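Local coordinates for protein multi-copper Oxidase CueO (Ochrobactrum, PDB 6EVG) that oxidises lignin model compounds and lignosulfonate as a laccase-like multicopper oxidase, probably passing the electrons to dioxygen, at residues 103-108 with 485-490; 131-136 with 499-504. One frame throughout, in Å; residues are numbered along the deposited sequence.

Both interactions join loops of the first cupredoxin domain to neighbouring strands, 486-490 and 501-506, of one sheet in the last, and their centres lie only 5 Å apart. Interaction 1 (103-108 with 485-490) is partly buried: an imidazole face meets a proline ring, and the polar end of the histidine looks to strand 501-506 rather than to its own partner segment. Interaction 2 (131-136 with 499-504) is smaller, 107 against 165 Å², but all its touching residues are buried, and a thioether meets an imidazole at its edge. Each puts a histidine and a methionine at the domain interface, with the ring's face in use in one and its edge in the other.

Interaction 1 (103-108 with 485-490). With CU (copper (II) ion), chain B; EDO (1,2-ethanediol), chain C.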
loop_
_atom_site.group_PDB
_atom_site.type_symbol
_atom_site.label_atom_id
_atom_site.label_comp_id
_atom_site.label_asym_id
_atom_site.label_seq_id
_atom_site.Cartn_x
_atom_site.Cartn_y
_atom_site.Cartn_z
ATOM N N GLY A 103 -5.052 -12.032 7.555
ATOM C CA GLY A 103 -6.207 -11.482 8.250
ATOM C C GLY A 103 -7.232 -10.859 7.304
ATOM O O GLY A 103 -6.874 -10.222 6.299
ATOM N N GLY A 104 -8.482 -10.959 7.684
ATOM C CA GLY A 104 -9.581 -10.385 6.945
ATOM C C GLY A 104 -10.896 -10.647 7.634
ATOM O O GLY A 104 -10.929 -11.115 8.755
ATOM N N PRO A 105 -12.003 -10.364 6.942
ATOM C CA PRO A 105 -13.324 -10.372 7.643
ATOM C C PRO A 105 -13.810 -11.760 8.047
ATOM O O PRO A 105 -14.788 -11.818 8.804
ATOM C CB PRO A 105 -14.266 -9.724 6.618
ATOM C CG PRO A 105 -13.582 -9.946 5.338
ATOM C CD PRO A 105 -12.094 -9.878 5.564
ATOM N N HIS A 106 -13.194 -12.826 7.553
ATOM C CA HIS A 106 -13.552 -14.186 7.984
ATOM C C HIS A 106 -12.833 -14.627 9.214
ATOM O O HIS A 106 -13.120 -15.711 9.765
ATOM C CB HIS A 106 -13.353 -15.185 6.860
ATOM C CG HIS A 106 -14.174 -14.874 5.657
ATOM N ND1 HIS A 106 -15.521 -15.148 5.582
ATOM C CD2 HIS A 106 -13.847 -14.260 4.497
ATOM C CE1 HIS A 106 -15.982 -14.750 4.419
ATOM N NE2 HIS A 106 -14.980 -14.218 3.735
ATOM N N ASN A 107 -11.875 -13.836 9.697
ATOM C CA ASN A 107 -11.096 -14.190 10.907
ATOM C C ASN A 107 -10.725 -12.958 11.690
ATOM O O ASN A 107 -9.570 -12.707 11.974
ATOM C CB ASN A 107 -9.907 -15.099 10.552
ATOM C CG ASN A 107 -8.825 -14.469 9.663
ATOM O OD1 ASN A 107 -9.100 -13.614 8.813
ATOM N ND2 ASN A 107 -7.577 -14.964 9.797
ATOM N N VAL A 108 -11.720 -12.211 12.113
ATOM C CA VAL A 108 -11.538 -11.011 12.886
ATOM C C VAL A 108 -10.999 -11.356 14.265
ATOM O O VAL A 108 -11.464 -12.302 14.914
ATOM C CB VAL A 108 -12.883 -10.256 12.985
ATOM C CG1 VAL A 108 -12.790 -9.036 13.902
ATOM C CG2 VAL A 108 -13.369 -9.800 11.592
ATOM N N PRO A 485 -11.179 -17.392 2.283
ATOM C CA PRO A 485 -10.924 -16.986 0.905
ATOM C C PRO A 485 -9.959 -15.819 0.827
ATOM O O PRO A 485 -9.885 -14.973 1.728
ATOM C CB PRO A 485 -12.296 -16.587 0.390
ATOM C CG PRO A 485 -13.052 -16.231 1.602
ATOM C CD PRO A 485 -12.559 -17.113 2.688
ATOM N N PHE A 486 -9.235 -15.733 -0.301
ATOM C CA PHE A 486 -8.520 -14.485 -0.633
ATOM C C PHE A 486 -9.500 -13.522 -1.277
ATOM O O PHE A 486 -10.654 -13.890 -1.573
ATOM C CB PHE A 486 -7.317 -14.802 -1.522
ATOM C CG PHE A 486 -6.070 -15.282 -0.809
ATOM C CD1 PHE A 486 -5.563 -14.639 0.289
ATOM C CD2 PHE A 486 -5.355 -16.378 -1.308
ATOM C CE1 PHE A 486 -4.352 -15.049 0.869
ATOM C CE2 PHE A 486 -4.193 -16.809 -0.712
ATOM C CZ PHE A 486 -3.681 -16.120 0.388
ATOM N N MET A 487 -9.120 -12.284 -1.400
ATOM C CA MET A 487 -9.987 -11.233 -1.874
ATOM C C MET A 487 -9.311 -10.428 -2.950
ATOM O O MET A 487 -8.088 -10.371 -3.004
ATOM C CB MET A 487 -10.422 -10.341 -0.727
ATOM C CG MET A 487 -11.090 -11.271 0.358
ATOM S SD MET A 487 -11.690 -10.414 1.758
ATOM C CE MET A 487 -13.260 -10.156 1.232
ATOM N N PHE A 488 -10.117 -9.753 -3.758
ATOM C CA PHE A 488 -9.651 -8.728 -4.681
ATOM C C PHE A 488 -10.627 -7.592 -4.636
ATOM O O PHE A 488 -11.840 -7.807 -4.482
ATOM C CB PHE A 488 -9.362 -9.289 -6.072
ATOM C CG PHE A 488 -10.541 -9.900 -6.788
ATOM C CD1 PHE A 488 -10.896 -11.204 -6.544
ATOM C CD2 PHE A 488 -11.248 -9.243 -7.799
ATOM C CE1 PHE A 488 -11.934 -11.845 -7.273
ATOM C CE2 PHE A 488 -12.278 -9.862 -8.504
ATOM C CZ PHE A 488 -12.612 -11.171 -8.239
ATOM N N HIS A 489 -10.141 -6.354 -4.805
ATOM C CA HIS A 489 -10.984 -5.214 -4.521
ATOM C C HIS A 489 -10.346 -3.930 -5.027
ATOM O O HIS A 489 -9.168 -3.885 -5.327
ATOM C CB HIS A 489 -11.289 -5.113 -2.994
ATOM C CG HIS A 489 -10.073 -5.058 -2.123
ATOM N ND1 HIS A 489 -9.519 -3.868 -1.718
ATOM C CD2 HIS A 489 -9.321 -6.025 -1.557
ATOM C CE1 HIS A 489 -8.470 -4.134 -0.937
ATOM N NE2 HIS A 489 -8.299 -5.437 -0.860
ATOM N N CYS A 490 -11.153 -2.874 -4.966
ATOM C CA CYS A 490 -10.650 -1.513 -5.086
ATOM C C CYS A 490 -10.029 -1.135 -3.757
ATOM O O CYS A 490 -10.567 -1.430 -2.691
ATOM C CB CYS A 490 -11.753 -0.565 -5.463
ATOM S SG CYS A 490 -11.149 1.124 -5.658
HETATM CU CU CU B . -12.743 2.342 -6.446
HETATM C C1 EDO C . -6.934 -12.602 3.322
HETATM O O1 EDO C . -6.033 -12.018 2.373
HETATM C C2 EDO C . -8.200 -11.883 3.562
HETATM O O2 EDO C . -7.971 -10.481 3.778
#
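His-106 and Pro-485 make a CH-pi contact: Pro-485 CD lies 4.0 Å from the centroid of the His-106 ring and 28° off its normal, which puts it over the face. The two side chains cross at about a right angle, and the nearest atoms are His-106 NE2 and Pro-485 CG at 3.5 Å. With chi1 at -60°, His-106 CG stands anti to the carbonyl carbon, which carries the ring to Pro-485, the residue just before strand 486-490. NE2 is hydrogen-bonded to Gln-503 OE1 of strand 501-506. Beside this pair, Pro-105 CD rests 3.9 Å from Met-487 SD, an apolar contact. An alanine in place of His-106 would probably leave Pro-485 without its aromatic cover and Gln-503 OE1 without that partner. What positions the two loop residues is a type I turn from Gly-104 to Asn-107, closed by Asn-107 N to Gly-104 O at 3.0 Å. A 1,2-ethanediol, probably from the crystallisation liquor, lies beside the turn: its O2 donates to Gly-103 O at 2.8 Å, while His-439 and Asp-102 also bind it. At the far end of the strand, Cys-490 SG coordinates copper at 2.2 Å together with His-434 and His-495. Strand 486-490 runs antiparallel between 501-506 and 434-438, and the turn of the loop joining strands 91-93 and 114-120 packs beside its beginning.

Interaction 2 (131-136 with 499-504); sequences HPHLHG and GMMAQF
His-133 and Met-501 meet from opposite directions, each with its CG anti to the backbone N; chi1 of His-133 is -173°. The thioether of Met-501 then bends at chi3, 65°, which keeps CE near the loop backbone: it lies 4.2 Å from Leu-134 O. The sulfur itself meets the imidazole at the edge, not over a face. Met-501 SD is 4.2 Å from the centroid of the His-133 ring and 73° off the ring normal, so it sits near the ring plane. It faces the NE2-CE1 side of the ring, with Met-501 SD to His-133 NE2 at 3.4 Å and to CE1 at 3.5 Å. A second sulfur, Met-487 SD, is also 3.4 Å from His-133 NE2, so two thioethers from adjacent strands pack about the same buried nitrogen.

Two further histidines meet the ring: His-133 stacks on His-489 and meets His-439 edge-to-face. His-131 and His-133 form a His-X-His pair, the motif that in multicopper oxidases carries the trinuclear copper cluster, and this gathering of rings is consistent with that site, although the copper seen here is the one bound by His-434, Cys-490 and His-495. Two residues earlier, His-131 ND1 donates to Pro-132 O at 2.9 Å from above the carbonyl plane. The loop is further tied down by Leu-134 N to Thr-138 OG1 and by Thr-89 OG1 to His-133 O.

On the other side, Gly-499, at positive phi, is the C-prime residue of a Schellman motif ending helix 493-497, after which the chain enters strand 501-506. That strand lies between 415-417 and 486-490, and the loop linking strand 126-131 to helix 138-144 passes alongside it, with Glu-496 of helix 493-497 touching both His-133 and Met-501.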
loop_
_atom_site.group_PDB
_atom_site.type_symbol
_atom_site.label_atom_id
_atom_site.label_comp_id
_atom_site.label_asym_id
_atom_site.label_seq_id
_atom_site.Cartn_x
_atom_site.Cartn_y
_atom_site.Cartn_z
ATOM N N HIS A 131 -2.191 -3.673 7.471
ATOM C CA HIS A 131 -3.257 -2.736 7.833
ATOM C C HIS A 131 -4.540 -3.551 7.975
ATOM O O HIS A 131 -4.600 -4.691 7.521
ATOM C CB HIS A 131 -3.397 -1.673 6.737
ATOM C CG HIS A 131 -3.674 -2.264 5.391
ATOM N ND1 HIS A 131 -4.933 -2.685 4.999
ATOM C CD2 HIS A 131 -2.845 -2.615 4.399
ATOM C CE1 HIS A 131 -4.832 -3.201 3.778
ATOM N NE2 HIS A 131 -3.577 -3.134 3.373
ATOM N N PRO A 132 -5.579 -2.960 8.551
ATOM C CA PRO A 132 -6.846 -3.733 8.731
ATOM C C PRO A 132 -7.479 -4.032 7.397
ATOM O O PRO A 132 -7.344 -3.300 6.406
ATOM C CB PRO A 132 -7.733 -2.794 9.540
ATOM C CG PRO A 132 -6.747 -1.888 10.256
ATOM C CD PRO A 132 -5.673 -1.685 9.239
ATOM N N HIS A 133 -8.231 -5.118 7.363
ATOM C CA HIS A 133 -9.015 -5.491 6.193
ATOM C C HIS A 133 -10.295 -6.113 6.745
ATOM O O HIS A 133 -10.299 -7.230 7.277
ATOM C CB HIS A 133 -8.273 -6.445 5.253
ATOM C CG HIS A 133 -9.036 -6.661 3.989
ATOM N ND1 HIS A 133 -9.198 -5.662 3.051
ATOM C CD2 HIS A 133 -9.745 -7.720 3.549
ATOM C CE1 HIS A 133 -9.974 -6.124 2.082
ATOM N NE2 HIS A 133 -10.337 -7.372 2.370
ATOM N N LEU A 134 -11.385 -5.364 6.632
ATOM C CA LEU A 134 -12.622 -5.672 7.295
ATOM C C LEU A 134 -13.791 -5.574 6.311
ATOM O O LEU A 134 -13.664 -5.037 5.209
ATOM C CB LEU A 134 -12.823 -4.701 8.475
ATOM C CG LEU A 134 -11.750 -4.803 9.564
ATOM C CD1 LEU A 134 -11.840 -3.613 10.491
ATOM C CD2 LEU A 134 -11.868 -6.100 10.329
ATOM N N HIS A 135 -14.960 -6.023 6.725
ATOM C CA HIS A 135 -16.223 -5.887 5.995
ATOM C C HIS A 135 -16.924 -4.626 6.458
ATOM O O HIS A 135 -17.435 -4.543 7.568
ATOM C CB HIS A 135 -17.059 -7.130 6.269
ATOM C CG HIS A 135 -18.401 -7.072 5.625
ATOM N ND1 HIS A 135 -19.474 -7.797 6.106
ATOM C CD2 HIS A 135 -18.841 -6.409 4.539
ATOM C CE1 HIS A 135 -20.530 -7.520 5.361
ATOM N NE2 HIS A 135 -20.175 -6.711 4.384
ATOM N N GLY A 136 -16.910 -3.592 5.623
ATOM C CA GLY A 136 -17.601 -2.351 5.895
ATOM C C GLY A 136 -16.946 -1.342 6.808
ATOM O O GLY A 136 -17.396 -0.194 6.888
ATOM N N GLY A 499 -18.864 -2.285 -1.132
ATOM C CA GLY A 499 -19.057 -3.491 -1.910
ATOM C C GLY A 499 -18.168 -3.784 -3.089
ATOM O O GLY A 499 -18.329 -4.830 -3.716
ATOM N N MET A 500 -17.205 -2.879 -3.396
ATOM C CA MET A 500 -16.333 -3.096 -4.543
ATOM C C MET A 500 -15.186 -4.054 -4.187
ATOM O O MET A 500 -13.995 -3.709 -4.093
ATOM C CB MET A 500 -15.805 -1.736 -4.997
ATOM C CG MET A 500 -15.173 -1.756 -6.327
ATOM S SD MET A 500 -14.855 -0.124 -7.102
ATOM C CE MET A 500 -16.346 0.352 -7.831
ATOM N N MET A 501 -15.619 -5.302 -3.943
ATOM C CA MET A 501 -14.775 -6.369 -3.449
ATOM C C MET A 501 -15.381 -7.698 -3.794
ATOM O O MET A 501 -16.600 -7.829 -3.937
ATOM C CB MET A 501 -14.601 -6.215 -1.898
ATOM C CG MET A 501 -13.716 -7.257 -1.263
ATOM S SD MET A 501 -12.887 -6.701 0.256
ATOM C CE MET A 501 -14.286 -6.468 1.324
ATOM N N ALA A 502 -14.518 -8.697 -3.933
ATOM C CA ALA A 502 -14.901 -10.058 -4.323
ATOM C C ALA A 502 -13.901 -11.025 -3.717
ATOM O O ALA A 502 -12.869 -10.639 -3.164
ATOM C CB ALA A 502 -14.905 -10.152 -5.858
ATOM N N GLN A 503 -14.229 -12.316 -3.786
ATOM C CA GLN A 503 -13.483 -13.365 -3.104
ATOM C C GLN A 503 -13.123 -14.512 -4.030
ATOM O O GLN A 503 -13.907 -14.848 -4.957
ATOM C CB GLN A 503 -14.438 -14.021 -1.965
ATOM C CG GLN A 503 -14.935 -13.031 -1.029
ATOM C CD GLN A 503 -15.457 -13.645 0.208
ATOM O OE1 GLN A 503 -14.937 -13.306 1.258
ATOM N NE2 GLN A 503 -16.582 -14.412 0.124
ATOM N N PHE A 504 -11.971 -15.131 -3.802
ATOM C CA PHE A 504 -11.546 -16.304 -4.549
ATOM C C PHE A 504 -11.047 -17.397 -3.656
ATOM O O PHE A 504 -10.546 -17.154 -2.536
ATOM C CB PHE A 504 -10.569 -16.006 -5.687
ATOM C CG PHE A 504 -9.114 -15.722 -5.281
ATOM C CD1 PHE A 504 -8.189 -16.756 -5.254
ATOM C CD2 PHE A 504 -8.652 -14.444 -5.059
ATOM C CE1 PHE A 504 -6.843 -16.508 -4.978
ATOM C CE2 PHE A 504 -7.336 -14.199 -4.839
ATOM C CZ PHE A 504 -6.417 -15.214 -4.776
#